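Local coordinates for protein Abbfa_003403 (Acinetobacter baumannii, PDB 4ZXH) that is a four-domain nonribosomal peptide synthetase whose condensation, adenylation, carrier and thioesterase domains probably select an amino acid, condense it and release the product, at residues 532-537 with 554-559; 637-642 with 818-823; 795-800 with 811-816; 1110-1115 with 1143-1148; 558-563 with 623-628. All blocks are in the same frame, centred on the assembly; numbering follows the deposited sequence.

Interaction 1. Residues 532-537 with 554-559; sequences DRVGLM and AGAAYV
The ring of Y558 is met obliquely by L536, whose CD2 comes within 4.2 Å of Y558 CD2. With CG between the backbone N and the carbonyl carbon (chi1 65°), the rest of that ring leads away from strand 533-537 and packs on I548 and I551. Two other flat groups turn away from the contact: the guanidinium of R533, bonded to the carbonyls of A577 and E578, and the carboxylate of D532, in a salt bridge with K580. Between the strands the peptide groups do the holding, in parallel register. A557 N gives its hydrogen to D532 O at 2.9 Å, and V534 N returns one to A557 O at 2.7 Å; both donors lie nearly in line with the carbonyl they address. Further on, V559 N reaches V534 O at 2.8 Å from above the carbonyl plane, 43° out of it, and L536 N closes the ladder on V559 O at 2.9 Å. Beside the first rung, A556 CB rests 4.0 Å from V534 CG2. The segments open and close a beta-alpha-beta unit whose helix 543-553 ends in a Schellman motif, with G555 as the C-prime residue. That helix packs against V534, A556 and Y558; strand 621-627 meets A557 and V559, and strand 581-584 pairs with 533-537 along its other edge.

Interaction 2. Residues 637-642 with 818-823; sequences VRIGHP and GLAVDY
R638 and D822 join the middle strand of a three-stranded antiparallel sheet, 635-640, to a short, weakly bonded edge strand, 822-823, and do so through backbone and side chains alike. R638 N donates to D822 O at 3.0 Å in a nearly straight bond (166°), while R638 O takes V821 N, one residue earlier, at 3.0 Å. Beside these bonds a single guanidinium nitrogen serves both carboxylate oxygens: R638 NH1 lies 2.8 Å from D822 OD2 in a salt bridge and makes a weak, bent hydrogen bond to D822 OD1. The arginine chain bends at chi3 (79°), which swings NH1 over to the aspartate, and the two charged planes stay 31° apart. OD2 sits at the guanidinium edge, close to its plane.

Strand 635-640 follows the glycine-, serine- and threonine-rich loop that is a hallmark of adenylation domains and in relatives contacts the ATP phosphates; G640 then takes the N-cap position of helix 641-655. The sheet thus brings that region together with chain about 175 residues further on. On the face away from the ion pair, V637 and Y823 form a non-hydrogen-bonded pair, their side chains lying side by side with V637 CG2 3.6 Å from Y823 CE1; the tyrosine hydroxyl goes on to E767. A820 CB touches two branched side chains, 3.7 Å from V637 CG1 and 3.6 Å from I639 CD1. At the end leading to the helix, V821 CG2 packs 4.1 Å from G640 N.

Interaction 3. Residues 795-800 with 811-816; sequences YVLDEQ and ELWIGG
L797 and Y795 face W813 across a beta hairpin, strands 792-797 and 809-816, within the branched antiparallel sheet of the adenylation domain, consistent with the distorted beta-barrel known from this superfamily. Y795 with W813 and L797 with E811 are hydrogen-bonded pairs, and V796 with L812 between them is non-hydrogen-bonded. Each hydrogen-bonded pair exchanges two N-H...O bonds of 2.7 to 2.9 Å, between the backbone N and O of Y795 and those of W813, and between the backbone N and O of L797 and those of E811. One side-chain meeting, a diagonal one, stands out. L797 CD1 lies over a face of the W813 indole in a CH-pi contact, 3.5 Å from the centroid of its five-membered ring and 14° off the normal, and the two side chains cross at about a right angle. E811 O sits at the indole edge, in its plane. The leucine gets there with CG anti to the carbonyl carbon (chi1 -53°), beside its own N. From the other face of the hairpin, L812 bends its CD1 back to within 3.4 Å of Y795 O. Past L797 the strand runs into an Asx turn, D798 OD1 accepting from Q800 N. Strand 846-855 flanks 809-816 on the side away from 792-797, pairing with L812 and I814; its L846 packs on Y795 and W813, and its R848 forms a salt bridge with E811.

Interaction 4. Residues 1110-1115 with 1143-1148; sequences AIEEMA and AYEISR
E1145 is the hub: I1111, E1112 and A1115 all lean on its side chain. I1111 CG2 touches E1145 CB at 3.5 Å, and A1115 CB lies against E1145 CG at 3.7 Å. With CG anti to the backbone N (chi1 173°) and a bend at chi2, the glutamate runs across helix 1111-1125, bringing OE2 to 3.7 Å from E1112 CG. Next to it, I1146 CG1 rests 3.6 Å from A1115 CB, where the two backbones come nearest. No hydrogen bond crosses between the segments, whose axes pass 9.0 Å apart at -68°.

Both helices belong to the alpha/beta-hydrolase fold of the thioesterase domain. Helix 1138-1152 follows what is probably the nucleophile elbow, and I1111 packs on F1138, next to the probable nucleophile C1137.

The buried carboxylate is positioned from its own helix. R1148 grips it side-on, NE to E1145 OE1 at 3.0 Å and NH2 to E1145 OE2 at 3.1 Å, which probably favours the charged form. Y1253 adds a hydrogen bond to OE1. Q1149 NE2 bonds both OE2 and the carbonyl oxygen of E1112, linking the glutamate back to the first helix.

Interaction 5. Residues 558-563 with 623-628; sequences YVPLDP and YVMYTS
Y623 lays its CB over the centre of the Y558 ring, 3.8 Å from the centroid and 10° off the normal, a CH-pi contact at a seam of the adenylation domain. Here the edge strand 557-560 of the parallel sheet meets the edge strand 621-627 of the small antiparallel one. Y623 CB also lies 3.2 Å from Y558 O. From there the side chain leaves with CG between the backbone N and the carbonyl carbon (chi1 56°), which sets it beside Y558, pointing the same way. CG then nears CZ and OH of Y558, CD2 comes to 3.6 Å from Y558 OH, and CE2 lies a little farther from the same oxygen. The ring planes stand 47° apart, and M625 CE lies over one face of the Y623 ring, toward its rim.

A single bridge joins the backbones, its bond across these segments running from V624 N to Y558 O at 3.1 Å. Two residues on, P560 has no N-H to offer, and its CD lies 3.4 Å from V624 O. V559 and V624 run side by side on the other face of the seam, and V559 CG1 also packs 3.8 Å from Y626 CE1; the Y626 hydroxyl bonds D576. M625, bent at chi2 and chi3, crosses the proline ring at about a right angle, its SD 3.8 Å from P560 CG.

Overall arrangement
Interactions 1, 5 and 2 form one continuous piece of the adenylation domain. Interactions 1 and 5 share Y558 and V559 on strand 557-560, paired by a full parallel ladder on one edge and by a lone bridge plus aromatic packing on the other. Strand 621-627 then passes to 635-640, with V637 N bonding M625 O, which leads into interaction 2. That contact is partly exposed on its R638 and D822 side and alone has a salt bridge between its segments. Interaction 3, a buried hairpin, touches it through L819 and I814. Interaction 4, also largely buried, lies about 99 Å from interaction 1 between centres, in the thioesterase domain; its segments meet by side-chain packing, without hydrogen bonds.

Interaction 1. Residues 532-537 with 554-559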
# COMPACT_ATOMS: atom_id res chain seq x y z
N ASP A 532 1.21 56.11 1.83
CA ASP A 532 2.45 55.77 2.51
C ASP A 532 2.36 54.36 3.07
O ASP A 532 1.26 53.81 3.27
CB ASP A 532 2.77 56.79 3.62
CG ASP A 532 3.28 58.14 3.06
OD1 ASP A 532 3.54 58.24 1.83
OD2 ASP A 532 3.43 59.09 3.86
N ARG A 533 3.52 53.76 3.28
CA ARG A 533 3.59 52.43 3.86
C ARG A 533 4.07 52.55 5.28
O ARG A 533 5.11 53.16 5.52
CB ARG A 533 4.52 51.54 3.05
CG ARG A 533 3.94 51.17 1.70
CD ARG A 533 4.98 50.49 0.83
NE ARG A 533 6.24 51.23 0.84
CZ ARG A 533 6.47 52.32 0.13
NH1 ARG A 533 5.52 52.80 -0.66
NH2 ARG A 533 7.66 52.93 0.20
N VAL A 534 3.30 52.01 6.21
CA VAL A 534 3.58 52.14 7.64
C VAL A 534 3.90 50.79 8.27
O VAL A 534 3.04 49.90 8.31
CB VAL A 534 2.41 52.78 8.38
CG1 VAL A 534 2.59 52.66 9.89
CG2 VAL A 534 2.26 54.22 7.95
N GLY A 535 5.13 50.65 8.74
CA GLY A 535 5.54 49.46 9.47
C GLY A 535 4.73 49.34 10.75
O GLY A 535 4.50 50.32 11.45
N LEU A 536 4.29 48.13 11.06
CA LEU A 536 3.50 47.91 12.25
C LEU A 536 4.12 46.83 13.13
O LEU A 536 4.09 45.64 12.78
CB LEU A 536 2.08 47.52 11.88
CG LEU A 536 1.12 47.38 13.05
CD1 LEU A 536 1.11 48.66 13.88
CD2 LEU A 536 -0.27 47.07 12.50
N MET A 537 4.69 47.25 14.26
CA MET A 537 5.38 46.33 15.16
C MET A 537 4.75 46.39 16.56
O MET A 537 5.23 47.13 17.42
CB MET A 537 6.87 46.68 15.23
CG MET A 537 7.75 45.60 15.83
SD MET A 537 9.48 46.08 16.05
CE MET A 537 10.06 46.13 14.36
N ALA A 554 -5.82 57.10 7.76
CA ALA A 554 -4.88 58.12 7.34
C ALA A 554 -4.50 57.89 5.88
O ALA A 554 -3.62 58.56 5.34
CB ALA A 554 -3.64 58.11 8.22
N GLY A 555 -5.18 56.93 5.26
CA GLY A 555 -4.98 56.61 3.86
C GLY A 555 -3.75 55.76 3.57
O GLY A 555 -3.39 55.59 2.40
N ALA A 556 -3.11 55.24 4.62
CA ALA A 556 -1.88 54.47 4.43
C ALA A 556 -2.13 52.97 4.38
O ALA A 556 -3.25 52.50 4.61
CB ALA A 556 -0.87 54.80 5.52
N ALA A 557 -1.07 52.22 4.05
CA ALA A 557 -1.09 50.77 4.06
C ALA A 557 -0.11 50.33 5.13
O ALA A 557 0.91 51.00 5.34
CB ALA A 557 -0.71 50.21 2.72
N TYR A 558 -0.39 49.23 5.82
CA TYR A 558 0.55 48.78 6.83
C TYR A 558 1.36 47.60 6.35
O TYR A 558 0.93 46.83 5.49
CB TYR A 558 -0.15 48.46 8.15
CG TYR A 558 -1.10 47.29 8.10
CD1 TYR A 558 -2.42 47.47 7.73
CD2 TYR A 558 -0.67 46.01 8.43
CE1 TYR A 558 -3.29 46.40 7.68
CE2 TYR A 558 -1.53 44.94 8.40
CZ TYR A 558 -2.84 45.13 8.02
OH TYR A 558 -3.70 44.05 7.98
N VAL A 559 2.56 47.49 6.89
CA VAL A 559 3.44 46.36 6.66
C VAL A 559 3.69 45.64 7.99
O VAL A 559 4.35 46.19 8.87
CB VAL A 559 4.76 46.81 6.07
CG1 VAL A 559 5.63 45.62 5.73
CG2 VAL A 559 4.48 47.68 4.85

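Interaction 2. Residues 637-642 with 818-823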
# COMPACT_ATOMS: atom_id res chain seq x y z
N VAL A 637 3.09 41.19 -0.92
CA VAL A 637 1.87 41.12 -1.68
C VAL A 637 1.01 42.32 -1.34
O VAL A 637 0.56 42.46 -0.21
CB VAL A 637 1.09 39.81 -1.41
CG1 VAL A 637 -0.24 39.79 -2.18
CG2 VAL A 637 1.94 38.60 -1.76
N ARG A 638 0.80 43.21 -2.31
CA ARG A 638 0.02 44.42 -2.07
C ARG A 638 -1.45 44.15 -2.32
O ARG A 638 -1.85 43.84 -3.44
CB ARG A 638 0.49 45.57 -2.95
CG ARG A 638 1.83 46.16 -2.54
CD ARG A 638 2.38 47.01 -3.66
NE ARG A 638 1.79 48.33 -3.73
CZ ARG A 638 1.68 49.04 -4.84
NH1 ARG A 638 2.08 48.54 -6.01
NH2 ARG A 638 1.14 50.26 -4.80
N ILE A 639 -2.24 44.30 -1.28
CA ILE A 639 -3.66 44.01 -1.36
C ILE A 639 -4.43 45.32 -1.28
O ILE A 639 -4.12 46.18 -0.43
CB ILE A 639 -4.10 43.05 -0.22
CG1 ILE A 639 -3.37 41.73 -0.37
CG2 ILE A 639 -5.60 42.81 -0.26
CD1 ILE A 639 -3.72 40.99 -1.67
N GLY A 640 -5.39 45.47 -2.19
CA GLY A 640 -6.23 46.66 -2.28
C GLY A 640 -7.48 46.51 -1.44
O GLY A 640 -7.84 45.41 -1.03
N HIS A 641 -8.15 47.62 -1.17
CA HIS A 641 -9.31 47.54 -0.30
C HIS A 641 -10.54 46.91 -0.97
O HIS A 641 -11.33 46.26 -0.28
CB HIS A 641 -9.66 48.92 0.24
CG HIS A 641 -8.95 49.25 1.52
ND1 HIS A 641 -8.05 50.29 1.63
CD2 HIS A 641 -8.99 48.66 2.74
CE1 HIS A 641 -7.58 50.34 2.87
NE2 HIS A 641 -8.13 49.35 3.55
N PRO A 642 -10.71 47.09 -2.29
CA PRO A 642 -11.81 46.32 -2.89
C PRO A 642 -11.74 44.78 -2.66
O PRO A 642 -12.77 44.21 -2.32
CB PRO A 642 -11.70 46.66 -4.38
CG PRO A 642 -11.18 48.07 -4.37
CD PRO A 642 -10.26 48.19 -3.18
N GLY A 818 -10.55 38.97 -6.06
CA GLY A 818 -9.66 38.75 -4.93
C GLY A 818 -8.21 39.10 -5.25
O GLY A 818 -7.36 39.20 -4.35
N LEU A 819 -7.91 39.29 -6.53
CA LEU A 819 -6.51 39.39 -6.93
C LEU A 819 -5.77 40.57 -6.31
O LEU A 819 -6.31 41.65 -6.17
CB LEU A 819 -6.39 39.46 -8.45
CG LEU A 819 -5.98 38.11 -9.02
CD1 LEU A 819 -7.10 37.09 -8.84
CD2 LEU A 819 -5.56 38.22 -10.46
N ALA A 820 -4.52 40.32 -5.94
CA ALA A 820 -3.63 41.39 -5.48
C ALA A 820 -3.39 42.41 -6.57
O ALA A 820 -3.57 42.11 -7.76
CB ALA A 820 -2.33 40.82 -5.02
N VAL A 821 -2.98 43.61 -6.17
CA VAL A 821 -2.56 44.64 -7.11
C VAL A 821 -1.27 44.21 -7.83
O VAL A 821 -1.21 44.17 -9.07
CB VAL A 821 -2.32 45.97 -6.41
CG1 VAL A 821 -1.78 47.00 -7.40
CG2 VAL A 821 -3.60 46.46 -5.72
N ASP A 822 -0.26 43.87 -7.03
CA ASP A 822 1.00 43.35 -7.53
C ASP A 822 1.91 42.84 -6.40
O ASP A 822 1.53 42.86 -5.23
CB ASP A 822 1.73 44.43 -8.33
CG ASP A 822 1.93 45.70 -7.55
OD1 ASP A 822 2.10 45.62 -6.32
OD2 ASP A 822 1.88 46.79 -8.16
N TYR A 823 3.10 42.38 -6.78
CA TYR A 823 4.20 42.20 -5.85
C TYR A 823 4.97 43.52 -5.75
O TYR A 823 5.34 44.11 -6.77
CB TYR A 823 5.14 41.08 -6.31
CG TYR A 823 4.59 39.67 -6.20
CD1 TYR A 823 4.22 39.15 -4.97
CD2 TYR A 823 4.48 38.85 -7.32
CE1 TYR A 823 3.73 37.85 -4.85
CE2 TYR A 823 3.99 37.55 -7.21
CZ TYR A 823 3.61 37.06 -5.98
OH TYR A 823 3.13 35.77 -5.85

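Interaction 3. Residues 795-800 with 811-816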
# COMPACT_ATOMS: atom_id res chain seq x y z
N TYR A 795 -9.94 27.62 -11.88
CA TYR A 795 -9.64 26.94 -13.14
C TYR A 795 -8.52 25.92 -12.90
O TYR A 795 -7.58 26.20 -12.15
CB TYR A 795 -9.21 27.94 -14.22
CG TYR A 795 -10.16 29.10 -14.48
CD1 TYR A 795 -11.28 28.95 -15.31
CD2 TYR A 795 -9.92 30.35 -13.94
CE1 TYR A 795 -12.14 30.02 -15.56
CE2 TYR A 795 -10.77 31.42 -14.18
CZ TYR A 795 -11.88 31.26 -14.99
OH TYR A 795 -12.72 32.34 -15.21
N VAL A 796 -8.62 24.75 -13.53
CA VAL A 796 -7.55 23.76 -13.43
C VAL A 796 -6.88 23.57 -14.78
O VAL A 796 -7.49 23.05 -15.71
CB VAL A 796 -8.06 22.40 -12.90
CG1 VAL A 796 -6.91 21.44 -12.68
CG2 VAL A 796 -8.83 22.60 -11.59
N LEU A 797 -5.62 23.97 -14.88
CA LEU A 797 -4.91 24.00 -16.16
C LEU A 797 -3.73 23.05 -16.26
O LEU A 797 -3.13 22.65 -15.25
CB LEU A 797 -4.44 25.42 -16.44
CG LEU A 797 -5.53 26.48 -16.36
CD1 LEU A 797 -4.98 27.82 -16.79
CD2 LEU A 797 -6.74 26.11 -17.20
N ASP A 798 -3.37 22.67 -17.49
CA ASP A 798 -2.18 21.86 -17.69
C ASP A 798 -0.99 22.79 -17.88
O ASP A 798 -1.08 23.99 -17.64
CB ASP A 798 -2.34 20.88 -18.86
CG ASP A 798 -2.67 21.57 -20.20
OD1 ASP A 798 -2.41 22.78 -20.37
OD2 ASP A 798 -3.18 20.88 -21.12
N GLU A 799 0.13 22.23 -18.32
CA GLU A 799 1.34 23.01 -18.55
C GLU A 799 1.27 23.89 -19.82
O GLU A 799 2.12 24.77 -20.01
CB GLU A 799 2.55 22.08 -18.62
CG GLU A 799 2.68 21.18 -17.38
CD GLU A 799 3.73 20.09 -17.53
OE1 GLU A 799 4.33 19.96 -18.62
OE2 GLU A 799 3.95 19.34 -16.55
N GLN A 800 0.27 23.67 -20.67
CA GLN A 800 0.04 24.55 -21.82
C GLN A 800 -1.08 25.54 -21.53
O GLN A 800 -1.48 26.30 -22.41
CB GLN A 800 -0.28 23.74 -23.07
CG GLN A 800 0.94 23.21 -23.79
CD GLN A 800 1.81 22.36 -22.89
OE1 GLN A 800 1.48 21.20 -22.59
NE2 GLN A 800 2.93 22.93 -22.44
N GLU A 811 -2.68 22.62 -12.61
CA GLU A 811 -2.38 23.76 -11.74
C GLU A 811 -3.67 24.54 -11.50
O GLU A 811 -4.42 24.81 -12.43
CB GLU A 811 -1.30 24.66 -12.37
CG GLU A 811 -0.71 25.77 -11.47
CD GLU A 811 0.57 26.39 -12.04
OE1 GLU A 811 0.87 26.15 -13.23
OE2 GLU A 811 1.29 27.09 -11.29
N LEU A 812 -3.95 24.88 -10.25
CA LEU A 812 -5.08 25.75 -9.97
C LEU A 812 -4.73 27.20 -10.33
O LEU A 812 -3.73 27.73 -9.84
CB LEU A 812 -5.48 25.66 -8.49
CG LEU A 812 -6.57 26.63 -8.02
CD1 LEU A 812 -7.89 26.40 -8.74
CD2 LEU A 812 -6.75 26.51 -6.51
N TRP A 813 -5.54 27.82 -11.19
CA TRP A 813 -5.44 29.26 -11.43
C TRP A 813 -6.69 29.93 -10.87
O TRP A 813 -7.77 29.35 -10.94
CB TRP A 813 -5.32 29.59 -12.92
CG TRP A 813 -4.01 29.21 -13.56
CD1 TRP A 813 -3.49 27.94 -13.70
CD2 TRP A 813 -3.08 30.09 -14.19
NE1 TRP A 813 -2.29 27.99 -14.37
CE2 TRP A 813 -2.02 29.30 -14.68
CE3 TRP A 813 -3.03 31.48 -14.39
CZ2 TRP A 813 -0.92 29.85 -15.35
CZ3 TRP A 813 -1.95 32.02 -15.05
CH2 TRP A 813 -0.91 31.20 -15.52
N ILE A 814 -6.54 31.14 -10.32
CA ILE A 814 -7.64 31.85 -9.67
C ILE A 814 -7.91 33.21 -10.30
O ILE A 814 -7.00 34.01 -10.46
CB ILE A 814 -7.38 32.08 -8.17
CG1 ILE A 814 -7.23 30.76 -7.43
CG2 ILE A 814 -8.49 32.94 -7.53
CD1 ILE A 814 -7.11 30.93 -5.94
N GLY A 815 -9.17 33.49 -10.62
CA GLY A 815 -9.52 34.77 -11.20
C GLY A 815 -10.57 35.50 -10.40
O GLY A 815 -11.19 34.92 -9.51
N GLY A 816 -10.78 36.78 -10.73
CA GLY A 816 -11.82 37.56 -10.08
C GLY A 816 -11.35 38.71 -9.21
O GLY A 816 -10.22 39.20 -9.35

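Interaction 4. Residues 1110-1115 with 1143-1148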
# COMPACT_ATOMS: atom_id res chain seq x y z
N ALA A 1110 17.94 -39.16 31.15
CA ALA A 1110 18.88 -40.26 31.12
C ALA A 1110 19.30 -40.51 29.69
O ALA A 1110 18.45 -40.72 28.83
CB ALA A 1110 18.27 -41.50 31.73
N ILE A 1111 20.60 -40.47 29.43
CA ILE A 1111 21.09 -40.67 28.06
C ILE A 1111 20.60 -41.98 27.48
O ILE A 1111 20.25 -42.05 26.29
CB ILE A 1111 22.63 -40.60 28.00
CG1 ILE A 1111 23.07 -39.15 27.81
CG2 ILE A 1111 23.16 -41.36 26.84
CD1 ILE A 1111 24.42 -38.99 27.22
N GLU A 1112 20.52 -43.01 28.31
CA GLU A 1112 20.05 -44.32 27.85
C GLU A 1112 18.62 -44.20 27.30
O GLU A 1112 18.30 -44.78 26.25
CB GLU A 1112 20.16 -45.36 28.98
CG GLU A 1112 21.62 -45.70 29.45
CD GLU A 1112 22.15 -44.84 30.64
OE1 GLU A 1112 21.56 -43.77 30.95
OE2 GLU A 1112 23.17 -45.24 31.27
N GLU A 1113 17.77 -43.42 27.96
CA GLU A 1113 16.37 -43.29 27.54
C GLU A 1113 16.25 -42.39 26.32
O GLU A 1113 15.48 -42.66 25.40
CB GLU A 1113 15.50 -42.76 28.68
CG GLU A 1113 15.32 -43.73 29.83
CD GLU A 1113 14.83 -45.09 29.37
OE1 GLU A 1113 14.00 -45.14 28.44
OE2 GLU A 1113 15.26 -46.11 29.95
N MET A 1114 17.00 -41.30 26.35
CA MET A 1114 17.14 -40.38 25.22
C MET A 1114 17.43 -41.16 23.94
O MET A 1114 16.81 -40.95 22.91
CB MET A 1114 18.26 -39.38 25.53
CG MET A 1114 18.28 -38.12 24.74
SD MET A 1114 19.55 -36.98 25.39
CE MET A 1114 19.05 -36.85 27.10
N ALA A 1115 18.39 -42.08 24.04
CA ALA A 1115 18.87 -42.84 22.90
C ALA A 1115 17.80 -43.77 22.30
O ALA A 1115 17.58 -43.76 21.08
CB ALA A 1115 20.10 -43.64 23.29
N ALA A 1143 25.42 -39.88 20.46
CA ALA A 1143 25.79 -40.77 19.34
C ALA A 1143 26.45 -42.05 19.80
O ALA A 1143 26.18 -43.12 19.26
CB ALA A 1143 26.70 -40.05 18.39
N TYR A 1144 27.32 -41.93 20.80
CA TYR A 1144 28.01 -43.08 21.34
C TYR A 1144 27.01 -44.05 21.93
O TYR A 1144 27.04 -45.25 21.61
CB TYR A 1144 29.02 -42.64 22.40
CG TYR A 1144 30.00 -43.71 22.87
CD1 TYR A 1144 31.01 -44.17 22.04
CD2 TYR A 1144 29.93 -44.20 24.17
CE1 TYR A 1144 31.91 -45.13 22.48
CE2 TYR A 1144 30.84 -45.15 24.62
CZ TYR A 1144 31.82 -45.61 23.77
OH TYR A 1144 32.72 -46.56 24.23
N GLU A 1145 26.09 -43.54 22.75
CA GLU A 1145 25.11 -44.41 23.41
C GLU A 1145 24.10 -44.98 22.40
O GLU A 1145 23.64 -46.11 22.54
CB GLU A 1145 24.37 -43.66 24.53
CG GLU A 1145 23.21 -44.44 25.15
CD GLU A 1145 23.64 -45.74 25.83
OE1 GLU A 1145 24.83 -45.89 26.19
OE2 GLU A 1145 22.77 -46.63 26.01
N ILE A 1146 23.77 -44.20 21.38
CA ILE A 1146 22.90 -44.71 20.32
C ILE A 1146 23.60 -45.84 19.58
O ILE A 1146 22.98 -46.87 19.29
CB ILE A 1146 22.48 -43.62 19.36
CG1 ILE A 1146 21.40 -42.77 20.02
CG2 ILE A 1146 21.91 -44.21 18.11
CD1 ILE A 1146 20.89 -41.69 19.14
N SER A 1147 24.90 -45.68 19.31
CA SER A 1147 25.67 -46.77 18.71
C SER A 1147 25.66 -48.01 19.58
O SER A 1147 25.46 -49.11 19.07
CB SER A 1147 27.12 -46.36 18.48
OG SER A 1147 27.19 -45.16 17.74
N ARG A 1148 25.87 -47.82 20.88
CA ARG A 1148 25.94 -48.93 21.83
C ARG A 1148 24.66 -49.75 21.79
O ARG A 1148 24.70 -50.98 21.93
CB ARG A 1148 26.19 -48.41 23.26
CG ARG A 1148 26.69 -49.49 24.23
CD ARG A 1148 26.70 -49.06 25.70
NE ARG A 1148 25.35 -48.83 26.21
CZ ARG A 1148 24.49 -49.80 26.55
NH1 ARG A 1148 24.85 -51.07 26.42
NH2 ARG A 1148 23.28 -49.49 27.00

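Interaction 5. Residues 558-563 with 623-628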
# COMPACT_ATOMS: atom_id res chain seq x y z
N TYR A 558 -0.39 49.23 5.82
CA TYR A 558 0.55 48.78 6.83
C TYR A 558 1.36 47.60 6.35
O TYR A 558 0.93 46.83 5.49
CB TYR A 558 -0.15 48.46 8.15
CG TYR A 558 -1.10 47.29 8.10
CD1 TYR A 558 -2.42 47.47 7.73
CD2 TYR A 558 -0.67 46.01 8.43
CE1 TYR A 558 -3.29 46.40 7.68
CE2 TYR A 558 -1.53 44.94 8.40
CZ TYR A 558 -2.84 45.13 8.02
OH TYR A 558 -3.70 44.05 7.98
N VAL A 559 2.56 47.49 6.89
CA VAL A 559 3.44 46.36 6.66
C VAL A 559 3.69 45.64 7.99
O VAL A 559 4.35 46.19 8.87
CB VAL A 559 4.76 46.81 6.07
CG1 VAL A 559 5.63 45.62 5.73
CG2 VAL A 559 4.48 47.68 4.85
N PRO A 560 3.14 44.43 8.14
CA PRO A 560 3.26 43.71 9.42
C PRO A 560 4.70 43.34 9.79
O PRO A 560 5.35 42.58 9.07
CB PRO A 560 2.43 42.44 9.19
CG PRO A 560 1.49 42.80 8.11
CD PRO A 560 2.26 43.72 7.21
N LEU A 561 5.18 43.88 10.90
CA LEU A 561 6.45 43.45 11.47
C LEU A 561 6.22 42.84 12.84
O LEU A 561 6.31 43.51 13.87
CB LEU A 561 7.42 44.63 11.56
CG LEU A 561 7.67 45.31 10.21
CD1 LEU A 561 8.08 46.73 10.41
CD2 LEU A 561 8.73 44.55 9.44
N ASP A 562 5.86 41.56 12.86
CA ASP A 562 5.59 40.86 14.11
C ASP A 562 6.88 40.80 14.90
O ASP A 562 7.87 40.24 14.42
CB ASP A 562 5.03 39.46 13.82
CG ASP A 562 4.53 38.76 15.07
OD1 ASP A 562 5.00 39.05 16.20
OD2 ASP A 562 3.64 37.89 14.92
N PRO A 563 6.89 41.38 16.11
CA PRO A 563 8.11 41.53 16.93
C PRO A 563 8.65 40.22 17.50
O PRO A 563 9.77 40.22 18.03
CB PRO A 563 7.66 42.46 18.06
CG PRO A 563 6.19 42.26 18.16
CD PRO A 563 5.72 42.02 16.75
N TYR A 623 -2.57 46.79 2.57
CA TYR A 623 -1.36 46.33 3.21
C TYR A 623 -0.41 45.66 2.25
O TYR A 623 -0.78 45.34 1.12
CB TYR A 623 -1.70 45.37 4.36
CG TYR A 623 -2.53 44.16 3.99
CD1 TYR A 623 -1.97 43.08 3.29
CD2 TYR A 623 -3.86 44.05 4.37
CE1 TYR A 623 -2.71 41.96 2.97
CE2 TYR A 623 -4.62 42.93 4.04
CZ TYR A 623 -4.04 41.89 3.35
OH TYR A 623 -4.77 40.78 3.03
N VAL A 624 0.81 45.47 2.71
CA VAL A 624 1.81 44.71 1.98
C VAL A 624 2.22 43.57 2.88
O VAL A 624 2.94 43.77 3.85
CB VAL A 624 3.04 45.56 1.61
CG1 VAL A 624 3.98 44.77 0.73
CG2 VAL A 624 2.61 46.84 0.93
N MET A 625 1.73 42.38 2.57
CA MET A 625 1.93 41.21 3.42
C MET A 625 3.08 40.42 2.84
O MET A 625 3.02 39.98 1.70
CB MET A 625 0.65 40.36 3.48
CG MET A 625 0.68 39.20 4.46
SD MET A 625 0.48 39.73 6.18
CE MET A 625 -0.97 40.80 6.07
N TYR A 626 4.14 40.27 3.61
CA TYR A 626 5.31 39.57 3.11
C TYR A 626 5.15 38.05 3.24
O TYR A 626 4.53 37.56 4.17
CB TYR A 626 6.56 40.09 3.80
CG TYR A 626 6.99 41.32 3.08
CD1 TYR A 626 6.37 42.54 3.32
CD2 TYR A 626 7.95 41.26 2.08
CE1 TYR A 626 6.73 43.66 2.61
CE2 TYR A 626 8.31 42.38 1.37
CZ TYR A 626 7.69 43.58 1.64
OH TYR A 626 8.06 44.69 0.93
N THR A 627 5.70 37.34 2.26
CA THR A 627 5.62 35.88 2.21
C THR A 627 6.94 35.33 1.65
O THR A 627 7.73 36.08 1.08
CB THR A 627 4.40 35.42 1.35
OG1 THR A 627 4.26 34.00 1.42
CG2 THR A 627 4.54 35.86 -0.08
N SER A 628 7.19 34.04 1.84
CA SER A 628 8.47 33.42 1.46
C SER A 628 8.80 33.56 -0.02
O SER A 628 8.18 32.93 -0.88